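Local coordinates for SnoaL-like domain-containing protein (Xanthomonas campestris pv. campestris, PDB 3G8Z) that is of unknown function but adopts a cystatin-like fold of the SnoaL-like type, a family that includes polyketide cyclases, at residues N110-K115 with E142-G147. Residues are numbered along the deposited sequence; the frame is centred on the assembly and turned at random.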
ATOM      1  N   ASN A 110       7.575   7.438  25.074  1.00 26.97           N
ATOM      2  CA  ASN A 110       6.511   8.355  25.524  1.00 27.14           C
ATOM      3  C   ASN A 110       5.385   7.641  26.269  1.00 25.03           C
ATOM      4  O   ASN A 110       4.242   8.087  26.270  1.00 25.10           O
ATOM      5  CB  ASN A 110       5.946   9.171  24.374  1.00 27.57           C
ATOM      6  CG  ASN A 110       6.952  10.148  23.820  1.00 32.49           C
ATOM      7  OD1 ASN A 110       7.993  10.411  24.452  1.00 37.40           O
ATOM      8  ND2 ASN A 110       6.670  10.688  22.625  1.00 34.68           N
ATOM      9  N   GLY A 111       5.742   6.557  26.945  1.00 23.13           N
ATOM     10  CA  GLY A 111       4.787   5.800  27.730  1.00 22.28           C
ATOM     11  C   GLY A 111       3.915   4.913  26.863  1.00 20.83           C
ATOM     12  O   GLY A 111       2.972   4.323  27.350  1.00 19.59           O
ATOM     13  N   VAL A 112       4.228   4.822  25.575  1.00 20.26           N
ATOM     14  CA  VAL A 112       3.430   4.029  24.640  1.00 20.31           C
ATOM     15  C   VAL A 112       4.159   2.781  24.138  1.00 20.85           C
ATOM     16  O   VAL A 112       5.258   2.877  23.607  1.00 21.79           O
ATOM     17  CB  VAL A 112       3.024   4.850  23.388  1.00 19.86           C
ATOM     18  CG1 VAL A 112       2.161   3.990  22.437  1.00 18.36           C
ATOM     19  CG2 VAL A 112       2.304   6.122  23.808  1.00 18.75           C
ATOM     20  N   THR A 113       3.548   1.622  24.327  1.00 21.54           N
ATOM     21  CA  THR A 113       4.043   0.397  23.713  1.00 22.32           C
ATOM     22  C   THR A 113       3.386   0.258  22.353  1.00 22.47           C
ATOM     23  O   THR A 113       2.173   0.049  22.251  1.00 22.79           O
ATOM     24  CB  THR A 113       3.732  -0.827  24.547  1.00 22.72           C
ATOM     25  OG1 THR A 113       4.371  -0.690  25.819  1.00 25.58           O
ATOM     26  CG2 THR A 113       4.250  -2.105  23.832  1.00 22.98           C
ATOM     27  N   LEU A 114       4.200   0.419  21.317  1.00 22.40           N
ATOM     28  CA  LEU A 114       3.749   0.440  19.946  1.00 22.86           C
ATOM     29  C   LEU A 114       3.917  -0.953  19.402  1.00 22.80           C
ATOM     30  O   LEU A 114       4.978  -1.553  19.560  1.00 21.87           O
ATOM     31  CB  LEU A 114       4.638   1.393  19.155  1.00 23.64           C
ATOM     32  CG  LEU A 114       4.324   1.650  17.683  1.00 24.97           C
ATOM     33  CD1 LEU A 114       3.063   2.494  17.566  1.00 25.11           C
ATOM     34  CD2 LEU A 114       5.517   2.381  17.042  1.00 23.49           C
ATOM     35  N   LYS A 115       2.860  -1.492  18.808  1.00 22.95           N
ATOM     36  CA  LYS A 115       2.944  -2.780  18.153  1.00 22.82           C
ATOM     37  C   LYS A 115       1.775  -2.877  17.220  1.00 23.18           C
ATOM     38  O   LYS A 115       0.638  -2.955  17.664  1.00 23.02           O
ATOM     39  CB  LYS A 115       2.894  -3.919  19.127  1.00 23.65           C
ATOM     40  CG  LYS A 115       3.142  -5.262  18.443  1.00 25.11           C
ATOM     41  CD  LYS A 115       3.101  -6.399  19.421  1.00 28.06           C
ATOM     42  CE  LYS A 115       3.503  -7.734  18.777  1.00 29.97           C
ATOM     43  N   GLU A 142       0.083   5.393  17.208  1.00 22.35           N
ATOM     44  CA  GLU A 142       1.336   5.926  16.656  1.00 23.02           C
ATOM     45  C   GLU A 142       1.482   7.422  16.929  1.00 22.29           C
ATOM     46  O   GLU A 142       2.586   7.899  17.200  1.00 21.48           O
ATOM     47  CB  GLU A 142       1.457   5.696  15.153  1.00 23.14           C
ATOM     48  CG  GLU A 142       2.928   5.623  14.733  1.00 25.28           C
ATOM     49  CD  GLU A 142       3.181   5.922  13.268  1.00 27.19           C
ATOM     50  OE1 GLU A 142       2.209   6.159  12.485  1.00 32.44           O
ATOM     51  OE2 GLU A 142       4.380   5.951  12.915  1.00 27.68           O
ATOM     52  N   ASP A 143       0.378   8.152  16.834  1.00 21.92           N
ATOM     53  CA  ASP A 143       0.390   9.570  17.142  1.00 22.27           C
ATOM     54  C   ASP A 143       0.874   9.814  18.575  1.00 22.11           C
ATOM     55  O   ASP A 143       1.652  10.730  18.826  1.00 21.26           O
ATOM     56  CB  ASP A 143      -1.000  10.168  17.021  1.00 22.21           C
ATOM     57  CG  ASP A 143      -1.447  10.395  15.595  1.00 23.07           C
ATOM     58  OD1 ASP A 143      -0.659  10.255  14.651  1.00 22.37           O
ATOM     59  OD2 ASP A 143      -2.638  10.732  15.431  1.00 24.88           O
ATOM     60  N   ALA A 144       0.393   9.004  19.507  1.00 22.77           N
ATOM     61  CA  ALA A 144       0.775   9.151  20.915  1.00 22.80           C
ATOM     62  C   ALA A 144       2.252   8.785  21.099  1.00 22.58           C
ATOM     63  O   ALA A 144       2.974   9.424  21.871  1.00 23.21           O
ATOM     64  CB  ALA A 144      -0.104   8.297  21.806  1.00 22.87           C
ATOM     65  N   PHE A 145       2.691   7.751  20.386  1.00 22.37           N
ATOM     66  CA  PHE A 145       4.071   7.297  20.451  1.00 22.14           C
ATOM     67  C   PHE A 145       5.039   8.442  20.113  1.00 21.80           C
ATOM     68  O   PHE A 145       6.021   8.708  20.837  1.00 22.13           O
ATOM     69  CB  PHE A 145       4.242   6.120  19.489  1.00 22.21           C
ATOM     70  CG  PHE A 145       5.639   5.554  19.417  1.00 22.82           C
ATOM     71  CD1 PHE A 145       6.093   4.654  20.369  1.00 21.03           C
ATOM     72  CD2 PHE A 145       6.480   5.860  18.350  1.00 22.64           C
ATOM     73  CE1 PHE A 145       7.354   4.113  20.286  1.00 20.71           C
ATOM     74  CE2 PHE A 145       7.748   5.328  18.275  1.00 21.64           C
ATOM     75  CZ  PHE A 145       8.189   4.448  19.259  1.00 21.90           C
ATOM     76  N   TRP A 146       4.792   9.109  19.003  1.00 21.48           N
ATOM     77  CA  TRP A 146       5.714  10.126  18.534  1.00 21.55           C
ATOM     78  C   TRP A 146       5.556  11.389  19.331  1.00 22.27           C
ATOM     79  O   TRP A 146       6.520  12.095  19.598  1.00 22.28           O
ATOM     80  CB  TRP A 146       5.517  10.389  17.039  1.00 21.07           C
ATOM     81  CG  TRP A 146       5.956   9.234  16.157  1.00 20.91           C
ATOM     82  CD1 TRP A 146       5.194   8.562  15.245  1.00 21.10           C
ATOM     83  CD2 TRP A 146       7.263   8.657  16.074  1.00 21.08           C
ATOM     84  NE1 TRP A 146       5.928   7.600  14.635  1.00 22.65           N
ATOM     85  CE2 TRP A 146       7.208   7.645  15.111  1.00 20.50           C
ATOM     86  CE3 TRP A 146       8.467   8.879  16.740  1.00 22.08           C
ATOM     87  CZ2 TRP A 146       8.296   6.859  14.803  1.00 22.93           C
ATOM     88  CZ3 TRP A 146       9.549   8.093  16.411  1.00 20.70           C
ATOM     89  CH2 TRP A 146       9.457   7.107  15.456  1.00 21.24           C
ATOM     90  N   GLY A 147       4.322  11.684  19.691  1.00 23.63           N
ATOM     91  CA  GLY A 147       4.026  12.814  20.514  1.00 25.07           C
ATOM     92  C   GLY A 147       4.021  14.120  19.778  1.00 26.10           C
ATOM     93  O   GLY A 147       4.217  14.207  18.567  1.00 23.52           O
TER
HETATM   94  O   HOH W   1       7.608  13.365  22.151  1.00 43.77           O
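Leu114 lays its CD2 methyl over one face of the Phe145 ring, 3.7 Å from the ring centroid and almost on the ring normal, a CH-pi contact. Carbonyl O of Val112 sits at the edge of that ring, near its plane, and Trp146 CE2 meets the edge too. Phe145 turns its CD2 edge onto one face of the Trp146 indole, 3.6 Å above its plane. At the indole edge, Trp146 NE1 donates to Glu142 OE2 at 2.8 Å, meeting the oxygen from above the carboxylate plane. With CG anti to the backbone N (chi1 179°), the Phe145 ring lies against Leu114 CB and CD2. The other Leu114 methyl, CD1, rests on Glu142 CA at 3.9 Å. Val112 packs CG2 against Ala144 CB at 3.8 Å. Near the helix end, Asn110 ND2 lies 2.7 Å from Phe145 O. ND2 also donates to a water that donates to Trp146 O. The contact packs the C-terminal helix 139-146 against the sheet, at the type I' turn of the hairpin 98-109/112-125. Phe84 touches both Leu114 and Phe145. Apolar contacts grip the strand side. Ser136 and Gln139 bond Glu142 OE1, so the buried carboxylate is satisfied at both oxygens and fixes the indole that receives Phe145.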